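Local coordinates for alginate lyase A1-II' (Sphingomonas sp. A1, PDB 2CWS), which probably cleaves the polysaccharide alginate by beta-elimination, this chain being the family 7 lyase domain of a longer protein, at residues A[51-56]-A[204-210]; A[128-132]-A[155-159]; A[160-164]-A[176-180]; A[201-205]-A[216-220]. All coordinates share one frame; numbering follows the deposited sequence.

Interaction 1: A[51-56]-A[204-210]. With SO4 (sulfate ion), chain B.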
# COMPACT_ATOMS: atom_id res chain seq x y z
N PHE A 51 -6.17 -6.48 -8.35
CA PHE A 51 -5.96 -5.07 -8.72
C PHE A 51 -5.23 -5.03 -10.04
O PHE A 51 -4.10 -5.58 -10.14
CB PHE A 51 -5.07 -4.38 -7.68
CG PHE A 51 -5.63 -4.40 -6.26
CD1 PHE A 51 -6.37 -3.31 -5.79
CD2 PHE A 51 -5.39 -5.47 -5.42
CE1 PHE A 51 -6.82 -3.29 -4.49
CE2 PHE A 51 -5.87 -5.45 -4.12
CZ PHE A 51 -6.56 -4.35 -3.63
N TRP A 52 -5.82 -4.40 -11.06
CA TRP A 52 -5.19 -4.27 -12.37
C TRP A 52 -5.01 -2.79 -12.70
O TRP A 52 -5.95 -2.00 -12.48
CB TRP A 52 -6.06 -4.98 -13.47
CG TRP A 52 -5.46 -4.71 -14.83
CD1 TRP A 52 -4.36 -5.37 -15.35
CD2 TRP A 52 -5.83 -3.73 -15.82
NE1 TRP A 52 -4.05 -4.87 -16.58
CE2 TRP A 52 -4.95 -3.84 -16.90
CE3 TRP A 52 -6.89 -2.77 -15.87
CZ2 TRP A 52 -5.01 -3.06 -18.05
CZ3 TRP A 52 -6.95 -1.98 -17.02
CH2 TRP A 52 -6.04 -2.13 -18.09
N ALA A 53 -3.83 -2.43 -13.20
CA ALA A 53 -3.62 -1.02 -13.59
C ALA A 53 -2.67 -0.97 -14.78
O ALA A 53 -1.61 -1.61 -14.75
CB ALA A 53 -3.03 -0.19 -12.45
N PRO A 54 -3.00 -0.20 -15.80
CA PRO A 54 -2.13 -0.00 -16.95
C PRO A 54 -1.12 1.10 -16.70
O PRO A 54 -1.37 2.08 -15.99
CB PRO A 54 -3.13 0.42 -18.05
CG PRO A 54 -4.16 1.22 -17.29
CD PRO A 54 -4.33 0.52 -15.96
N THR A 55 0.03 1.00 -17.39
CA THR A 55 1.10 2.00 -17.20
C THR A 55 0.71 3.38 -17.71
O THR A 55 1.32 4.36 -17.25
CB THR A 55 2.44 1.57 -17.85
OG1 THR A 55 2.24 1.45 -19.27
CG2 THR A 55 2.89 0.22 -17.26
N THR A 56 -0.28 3.44 -18.59
CA THR A 56 -0.76 4.73 -19.11
C THR A 56 -1.92 5.29 -18.29
O THR A 56 -2.54 6.27 -18.74
CB THR A 56 -1.18 4.54 -20.59
OG1 THR A 56 -2.11 3.42 -20.56
CG2 THR A 56 -0.01 4.21 -21.46
N ASN A 204 -1.88 -2.11 -5.86
CA ASN A 204 -1.02 -2.26 -7.05
C ASN A 204 -0.69 -0.85 -7.52
O ASN A 204 -1.44 -0.22 -8.25
CB ASN A 204 -1.78 -3.04 -8.11
CG ASN A 204 -1.04 -3.23 -9.41
OD1 ASN A 204 -1.71 -3.76 -10.38
ND2 ASN A 204 0.16 -2.82 -9.52
N TYR A 205 0.50 -0.36 -7.14
CA TYR A 205 0.95 0.98 -7.47
C TYR A 205 2.10 0.76 -8.47
O TYR A 205 3.19 0.30 -8.09
CB TYR A 205 1.37 1.68 -6.20
CG TYR A 205 1.95 3.09 -6.35
CD1 TYR A 205 1.60 3.93 -7.39
CD2 TYR A 205 2.81 3.54 -5.36
CE1 TYR A 205 2.12 5.22 -7.45
CE2 TYR A 205 3.34 4.82 -5.40
CZ TYR A 205 3.01 5.64 -6.48
OH TYR A 205 3.49 6.92 -6.55
N VAL A 206 1.83 1.01 -9.73
CA VAL A 206 2.69 0.48 -10.80
C VAL A 206 3.87 1.41 -11.08
O VAL A 206 3.66 2.54 -11.49
CB VAL A 206 1.84 0.35 -12.09
CG1 VAL A 206 2.68 -0.32 -13.19
CG2 VAL A 206 0.56 -0.46 -11.83
N GLN A 207 5.10 0.89 -10.87
CA GLN A 207 6.27 1.76 -11.05
C GLN A 207 6.78 1.70 -12.48
O GLN A 207 7.90 1.34 -12.79
CB GLN A 207 7.40 1.43 -10.03
CG GLN A 207 6.85 1.40 -8.58
CD GLN A 207 6.31 2.72 -8.15
OE1 GLN A 207 7.00 3.74 -8.00
NE2 GLN A 207 4.97 2.77 -7.94
N ASP A 208 5.88 2.07 -13.37
CA ASP A 208 6.12 2.17 -14.83
C ASP A 208 5.00 3.06 -15.35
O ASP A 208 3.84 2.74 -15.15
CB ASP A 208 6.08 0.80 -15.47
CG ASP A 208 6.43 0.75 -16.94
OD1 ASP A 208 6.98 -0.31 -17.39
OD2 ASP A 208 6.19 1.76 -17.63
N ASN A 209 5.37 4.19 -15.96
CA ASN A 209 4.33 5.07 -16.55
C ASN A 209 4.51 5.23 -18.07
O ASN A 209 4.05 6.19 -18.65
CB ASN A 209 4.30 6.45 -15.90
CG ASN A 209 5.59 7.17 -15.97
OD1 ASN A 209 5.68 8.27 -15.32
ND2 ASN A 209 6.58 6.74 -16.71
N THR A 210 5.28 4.30 -18.65
CA THR A 210 5.69 4.45 -20.03
C THR A 210 4.57 4.08 -21.00
O THR A 210 3.61 3.33 -20.70
CB THR A 210 6.91 3.58 -20.34
OG1 THR A 210 6.55 2.19 -20.26
CG2 THR A 210 8.11 3.87 -19.41
S SO4 B . 2.65 8.24 -3.52
O1 SO4 B . 1.77 7.06 -2.95
O2 SO4 B . 2.94 9.24 -2.51
O3 SO4 B . 3.90 7.75 -3.98
O4 SO4 B . 1.93 8.90 -4.61
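Phe51 and Asn204 meet through their first side-chain carbons, the two CB atoms lying 3.6 Å apart where strand 51-54 passes strand 204-206. The Phe51 ring then turns off: with CG anti to the carbonyl carbon (chi1 -59°) it leads away from Asn204 to pack edge-to-face with Phe41. Two residues on, Ala53 sets its CB against CG2 of Val206 at 3.7 Å. Small side chains suit this stretch, because the two strand segments run nearly parallel with axes closing to 7.3 Å, and one methyl against one valine branch fills the interval.

Beyond the strand, Thr55 does two jobs. Its OG1 donates to Thr210 O over 2.7 Å, lying in the plane of that carbonyl. Its CG2 lies obliquely across the Asp208 side chain, 3.6 Å from CG. Asp208 O, buried here without a hydrogen-bond partner, is left facing carbon, with Thr55 CB 3.3 Å away. In return Thr55 O receives a CA-H...O contact from Asn209 CA at 3.2 Å. Asp208 is itself held: OD2 accepts from Thr210 N (2.9 Å) in an Asx turn and, on its syn lone pair, from Thr210 OG1, while OD1 is satisfied by Ser103 N. An aspartate fits because one oxygen can fold the loop while the other ties it to a neighbour.

Strands of two facing sheets packed through small and branched side chains are characteristic of a beta-sandwich, the fold of the concanavalin clan; here the loop after strand 204-206 adds a hydrogen bond beside that packing.

Interaction 2: A[128-132]-A[155-159]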
# COMPACT_ATOMS: atom_id res chain seq x y z
N VAL A 128 8.21 -2.79 -2.15
CA VAL A 128 8.53 -2.79 -3.57
C VAL A 128 8.79 -4.20 -4.06
O VAL A 128 9.77 -4.84 -3.64
CB VAL A 128 9.78 -1.92 -3.83
CG1 VAL A 128 10.09 -1.90 -5.32
CG2 VAL A 128 9.60 -0.50 -3.27
N PHE A 129 7.90 -4.69 -4.93
CA PHE A 129 7.99 -6.04 -5.47
C PHE A 129 8.73 -6.01 -6.80
O PHE A 129 8.38 -5.27 -7.71
CB PHE A 129 6.58 -6.63 -5.66
CG PHE A 129 6.64 -8.02 -6.27
CD1 PHE A 129 6.71 -8.25 -7.63
CD2 PHE A 129 6.65 -9.11 -5.42
CE1 PHE A 129 6.86 -9.51 -8.12
CE2 PHE A 129 6.79 -10.39 -5.92
CZ PHE A 129 6.92 -10.59 -7.31
N GLN A 130 9.69 -6.95 -6.90
CA GLN A 130 10.31 -7.39 -8.17
C GLN A 130 10.28 -8.90 -8.20
O GLN A 130 10.16 -9.56 -7.16
CB GLN A 130 11.70 -6.84 -8.38
CG GLN A 130 11.55 -5.31 -8.20
CD GLN A 130 12.73 -4.65 -8.79
OE1 GLN A 130 13.76 -4.50 -8.08
NE2 GLN A 130 12.67 -4.23 -10.05
N ASP A 131 10.39 -9.46 -9.43
CA ASP A 131 10.36 -10.92 -9.56
C ASP A 131 11.66 -11.55 -9.08
O ASP A 131 12.61 -11.73 -9.82
CB ASP A 131 10.09 -11.24 -11.02
CG ASP A 131 10.02 -12.72 -11.34
OD1 ASP A 131 10.00 -13.53 -10.41
OD2 ASP A 131 9.95 -13.02 -12.55
N GLY A 132 11.68 -11.88 -7.80
CA GLY A 132 12.84 -12.47 -7.15
C GLY A 132 13.27 -11.74 -5.86
O GLY A 132 14.10 -12.30 -5.13
N GLY A 155 14.18 -14.09 -2.86
CA GLY A 155 13.55 -15.33 -3.35
C GLY A 155 12.06 -15.17 -3.65
O GLY A 155 11.44 -16.12 -4.13
N ILE A 156 11.49 -14.00 -3.41
CA ILE A 156 10.05 -13.68 -3.59
C ILE A 156 9.80 -13.57 -5.10
O ILE A 156 10.16 -12.51 -5.65
CB ILE A 156 9.63 -12.38 -2.86
CG1 ILE A 156 10.18 -12.22 -1.39
CG2 ILE A 156 8.14 -12.19 -2.89
CD1 ILE A 156 9.74 -13.46 -0.66
N LYS A 157 9.21 -14.56 -5.80
CA LYS A 157 9.08 -14.53 -7.23
C LYS A 157 7.67 -14.22 -7.68
O LYS A 157 6.69 -14.28 -6.94
CB LYS A 157 9.55 -15.84 -7.85
CG LYS A 157 11.06 -15.98 -7.62
CD LYS A 157 11.62 -17.34 -8.01
CE LYS A 157 13.15 -17.33 -7.74
NZ LYS A 157 13.68 -18.69 -8.09
N LEU A 158 7.57 -13.84 -8.97
CA LEU A 158 6.27 -13.66 -9.60
C LEU A 158 5.41 -14.89 -9.38
O LEU A 158 5.83 -15.99 -9.59
CB LEU A 158 6.50 -13.44 -11.12
CG LEU A 158 5.28 -12.90 -11.86
CD1 LEU A 158 5.09 -11.43 -11.55
CD2 LEU A 158 5.44 -13.15 -13.35
N GLY A 159 4.18 -14.65 -8.90
CA GLY A 159 3.22 -15.72 -8.63
C GLY A 159 3.34 -16.38 -7.27
O GLY A 159 2.41 -17.08 -6.87
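A G1 beta bulge, in which Gly155 and Ile156 both face Gly132, ties the end of strand 120-130 to the loop after strand 148-154. Gly155 N donates to Gly132 O at 2.9 Å, and Gly132 N reaches Ile156 O at 2.7 Å by a more bent path (133° at the hydrogen). Both glycines have positive phi and backbone angles at which a CB would press on the preceding carbonyl oxygen.

Asp131, the centre of an inverse gamma turn, adds a side-chain bond. Its CG stands anti to the backbone N (chi1 -180°), which carries OD1 across to Leu158 N, 2.8 Å away. The N-H...O bond is almost straight (175°), yet it meets the carboxylate from above its plane.

Phe129 presents its ring edge to the loop: CZ lies 3.7 Å from Leu158 N, and CE2 comes within 3.8 Å of Ile156 CG2. A large flat ring suits the spot, since its rim can touch backbone and aliphatic carbon together. An alanine here would remove that rim and is likely to open a gap between strand 120-130 and the loop, leaving Ile156 with only part of its aromatic packing, that from Tyr162.

Phe129 also packs on Thr97 and Tyr162. The contact thus sits where the chain passes from strand 148-154 of one sheet to strand 162-169 of the other, beside strand 88-99.

Interaction 3: A[160-164]-A[176-180]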
# COMPACT_ATOMS: atom_id res chain seq x y z
N ASP A 160 4.44 -16.16 -6.54
CA ASP A 160 4.58 -16.74 -5.22
C ASP A 160 3.65 -16.02 -4.23
O ASP A 160 3.46 -14.84 -4.30
CB ASP A 160 5.99 -16.57 -4.68
CG ASP A 160 7.03 -17.44 -5.35
OD1 ASP A 160 6.72 -18.33 -6.19
OD2 ASP A 160 8.23 -17.23 -4.96
N LEU A 161 3.13 -16.74 -3.26
CA LEU A 161 2.33 -16.13 -2.21
C LEU A 161 3.27 -15.58 -1.17
O LEU A 161 4.21 -16.30 -0.74
CB LEU A 161 1.46 -17.21 -1.55
CG LEU A 161 0.51 -16.65 -0.49
CD1 LEU A 161 -0.66 -16.06 -1.26
CD2 LEU A 161 0.05 -17.66 0.54
N TYR A 162 3.04 -14.36 -0.74
CA TYR A 162 3.76 -13.77 0.40
C TYR A 162 2.77 -13.44 1.51
O TYR A 162 1.63 -13.03 1.27
CB TYR A 162 4.56 -12.52 0.02
CG TYR A 162 3.92 -11.59 -1.02
CD1 TYR A 162 4.36 -11.61 -2.32
CD2 TYR A 162 2.91 -10.70 -0.67
CE1 TYR A 162 3.81 -10.76 -3.29
CE2 TYR A 162 2.32 -9.86 -1.61
CZ TYR A 162 2.79 -9.90 -2.92
OH TYR A 162 2.25 -9.10 -3.93
N ASN A 163 3.26 -13.62 2.73
CA ASN A 163 2.61 -13.17 3.94
C ASN A 163 3.32 -11.98 4.55
O ASN A 163 4.39 -12.13 5.13
CB ASN A 163 2.62 -14.27 4.99
CG ASN A 163 1.74 -15.43 4.57
OD1 ASN A 163 0.55 -15.25 4.38
ND2 ASN A 163 2.32 -16.61 4.38
N MET A 164 2.75 -10.81 4.41
CA MET A 164 3.41 -9.56 4.73
C MET A 164 2.84 -8.99 6.03
O MET A 164 1.64 -9.14 6.29
CB MET A 164 3.16 -8.57 3.59
CG MET A 164 3.83 -7.23 3.79
SD MET A 164 3.42 -6.07 2.48
CE MET A 164 4.18 -6.88 1.06
N THR A 176 7.95 -7.09 7.53
CA THR A 176 8.05 -8.54 7.57
C THR A 176 7.54 -9.16 6.30
O THR A 176 6.45 -8.82 5.80
CB THR A 176 7.13 -9.07 8.71
OG1 THR A 176 7.57 -8.45 9.95
CG2 THR A 176 7.17 -10.58 8.87
N MET A 177 8.30 -10.14 5.80
CA MET A 177 7.84 -11.04 4.75
C MET A 177 8.04 -12.46 5.20
O MET A 177 9.16 -12.84 5.57
CB MET A 177 8.66 -10.84 3.44
CG MET A 177 8.40 -9.48 2.83
SD MET A 177 6.77 -9.34 2.07
CE MET A 177 7.07 -10.33 0.57
N ASN A 178 6.98 -13.24 5.18
CA ASN A 178 7.06 -14.68 5.48
C ASN A 178 7.74 -14.93 6.81
O ASN A 178 8.55 -15.84 6.95
CB ASN A 178 7.74 -15.45 4.35
CG ASN A 178 7.05 -15.20 3.00
OD1 ASN A 178 5.83 -14.93 2.94
ND2 ASN A 178 7.81 -15.30 1.95
N GLY A 179 7.39 -14.11 7.81
CA GLY A 179 7.91 -14.36 9.16
C GLY A 179 9.32 -13.82 9.39
O GLY A 179 9.81 -13.92 10.52
N ASP A 180 9.95 -13.18 8.40
CA ASP A 180 11.29 -12.57 8.53
C ASP A 180 11.07 -11.08 8.76
O ASP A 180 10.58 -10.41 7.85
CB ASP A 180 12.05 -12.87 7.25
CG ASP A 180 13.42 -12.26 7.15
OD1 ASP A 180 13.79 -11.43 8.05
OD2 ASP A 180 14.15 -12.58 6.18
O HOH W 1 4.41 -17.08 1.83
O HOH W 2 6.77 -15.10 -0.68
O HOH W 3 5.08 -17.31 5.20
O HOH W 4 4.74 -12.94 7.74
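Asn163 and Asn178 grip each other twice. Asn163 N donates to the side-chain OD1 of Asn178 at 2.9 Å, practically straight and nearly along the C=O axis, while Asn178 N returns a bond of 2.8 Å to Asn163 O. The side-chain carbonyl of Asn178 thereby continues the ladder of the hairpin past the end of its regular strand.

Next to this pair, Met164 and Met177 form a non-hydrogen-bonded antiparallel pair, both side chains on one face of the sheet, with Met164 CE 3.7 Å from Met177 SD. Met177 bends at chi2 and chi3, so that its CE reaches Tyr162 CB at 3.4 Å. Its sulfur lies obliquely to the Tyr162 ring, 5.5 Å from the centroid, in a Met-aromatic contact. Flexible, unbranched methionine suits a place where it must curl between a ring and another thioether.

Asn178 and Gly179 are the central residues of a type I' turn from Met177 to Asp180, and both have the positive phi that asparagine and glycine tolerate well. Waters fix the Asn178 amide further: one joins OD1 to Leu161 O, and another joins ND2 to the same carbonyl. A third links Asn163 O with Gly179 N.

Tyr162 OH bonds to Thr97 OG1 on strand 88-99, next in the sheet to 162-169, and both methionines pack on Leu134 of strand 133-139 in the facing sheet.

Interaction 4: A[201-205]-A[216-220]. With SO4 (sulfate ion), chain B.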
# COMPACT_ATOMS: atom_id res chain seq x y z
N LYS A 201 -1.71 1.53 3.06
CA LYS A 201 -2.21 1.33 1.71
C LYS A 201 -1.87 -0.09 1.30
O LYS A 201 -0.86 -0.66 1.76
CB LYS A 201 -1.57 2.29 0.68
CG LYS A 201 -1.62 3.75 1.09
CD LYS A 201 -1.38 4.68 -0.10
CE LYS A 201 -2.70 4.94 -0.85
NZ LYS A 201 -2.44 5.63 -2.14
N ALA A 202 -2.66 -0.66 0.38
CA ALA A 202 -2.37 -2.00 -0.15
C ALA A 202 -3.03 -2.11 -1.50
O ALA A 202 -4.20 -1.75 -1.67
CB ALA A 202 -2.93 -3.08 0.78
N GLY A 203 -2.28 -2.67 -2.47
CA GLY A 203 -2.87 -2.91 -3.78
C GLY A 203 -1.79 -2.98 -4.84
O GLY A 203 -0.88 -3.84 -4.72
N ASN A 204 -1.88 -2.11 -5.86
CA ASN A 204 -1.02 -2.26 -7.05
C ASN A 204 -0.69 -0.85 -7.52
O ASN A 204 -1.44 -0.22 -8.25
CB ASN A 204 -1.78 -3.04 -8.11
CG ASN A 204 -1.04 -3.23 -9.41
OD1 ASN A 204 -1.71 -3.76 -10.38
ND2 ASN A 204 0.16 -2.82 -9.52
N TYR A 205 0.50 -0.36 -7.14
CA TYR A 205 0.95 0.98 -7.47
C TYR A 205 2.10 0.76 -8.47
O TYR A 205 3.19 0.30 -8.09
CB TYR A 205 1.37 1.68 -6.20
CG TYR A 205 1.95 3.09 -6.35
CD1 TYR A 205 1.60 3.93 -7.39
CD2 TYR A 205 2.81 3.54 -5.36
CE1 TYR A 205 2.12 5.22 -7.45
CE2 TYR A 205 3.34 4.82 -5.40
CZ TYR A 205 3.01 5.64 -6.48
OH TYR A 205 3.49 6.92 -6.55
N ALA A 216 0.04 -4.15 -14.75
CA ALA A 216 0.35 -5.07 -13.67
C ALA A 216 -0.92 -5.60 -13.02
O ALA A 216 -1.99 -4.97 -13.08
CB ALA A 216 1.18 -4.37 -12.59
N ILE A 217 -0.77 -6.78 -12.43
CA ILE A 217 -1.83 -7.41 -11.63
C ILE A 217 -1.23 -7.82 -10.30
O ILE A 217 -0.23 -8.54 -10.28
CB ILE A 217 -2.40 -8.66 -12.32
CG1 ILE A 217 -3.01 -8.33 -13.70
CG2 ILE A 217 -3.41 -9.35 -11.41
CD1 ILE A 217 -3.32 -9.58 -14.54
N ALA A 218 -1.88 -7.40 -9.22
CA ALA A 218 -1.53 -7.88 -7.88
C ALA A 218 -2.80 -8.42 -7.23
O ALA A 218 -3.90 -7.95 -7.53
CB ALA A 218 -0.94 -6.78 -7.01
N LYS A 219 -2.63 -9.42 -6.35
CA LYS A 219 -3.72 -10.06 -5.67
C LYS A 219 -3.54 -10.06 -4.17
O LYS A 219 -2.39 -10.15 -3.68
CB LYS A 219 -3.79 -11.56 -6.09
CG LYS A 219 -4.40 -11.73 -7.46
CD LYS A 219 -4.45 -13.22 -7.87
CE LYS A 219 -5.36 -13.39 -9.08
NZ LYS A 219 -5.50 -14.84 -9.47
N LEU A 220 -4.66 -10.00 -3.47
CA LEU A 220 -4.70 -10.21 -2.02
C LEU A 220 -5.72 -11.32 -1.72
O LEU A 220 -6.81 -11.35 -2.26
CB LEU A 220 -5.08 -8.94 -1.27
CG LEU A 220 -4.04 -7.79 -1.38
CD1 LEU A 220 -4.56 -6.54 -0.72
CD2 LEU A 220 -2.72 -8.20 -0.76
S SO4 B . 2.65 8.24 -3.52
O1 SO4 B . 1.77 7.06 -2.95
O2 SO4 B . 2.94 9.24 -2.51
O3 SO4 B . 3.90 7.75 -3.98
O4 SO4 B . 1.93 8.90 -4.61
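A corner at Gly203 sets this contact apart: the chain turns there, between strands 197-202 and 204-206, while 216-220 runs past as one strand segment. The backbone angles of Gly203 would jam a CB against the preceding carbonyl oxygen, so glycine is suited to the bend. Its own O rests on Ala218 CB at 3.7 Å.

The segments are joined mainly by packing. Ala202 CB touches Leu220 CD1 at 4.1 Å, and after the corner Asn204 CB lies 4.0 Å from Ala218 CB. Ala216 CB sits beside the Asn204 amide, 4.0 Å from its CG. Ala216 and Ala218 are small enough to let the polar residue fit between the sheets, whereas the longer Leu220 reaches out to the small Ala202.

Tyr205 points the other way. With CG anti to the backbone N (chi1 177°), the ring carries its OH to a sulfate, donating to O3 over 2.7 Å. That oxygen lies at the ring edge, near its plane, 3.3 Å from CE2. Replacing Tyr205 by a phenylalanine would delete this hydroxyl and probably leave sulfate O3 and the Ser63 hydroxyl without their tyrosine partner.

Arg67 and His112 also bind the sulfate, which probably came from the crystallisation liquor. An anion held by arginine, histidine and tyrosine, with Gln110 alongside, is consistent with the substrate cleft that family 7 lyases form on one sheet of their sandwich.

Interactions 1 and 4 are two halves of one layer of packing: their centres are 10 Å apart, they share Asn204 and Tyr205, and strands 49-54 and 215-228 lie side by side, with Phe51 N 2.8 Å from Ala218 O in a probable hydrogen bond. Both lead through Tyr205 to the sulfate site on the far side of strand 204-206. Interactions 2 and 3 form a second cluster, centres 11 Å apart, where Ile156 and Phe129 touch Tyr162, with Ile156 CG2 3.9 Å from Tyr162 CD1. The clusters do not touch; interactions 3 and 4 come within about 5 Å at their nearest atoms, and the centres of 1 and 3 are 23 Å apart.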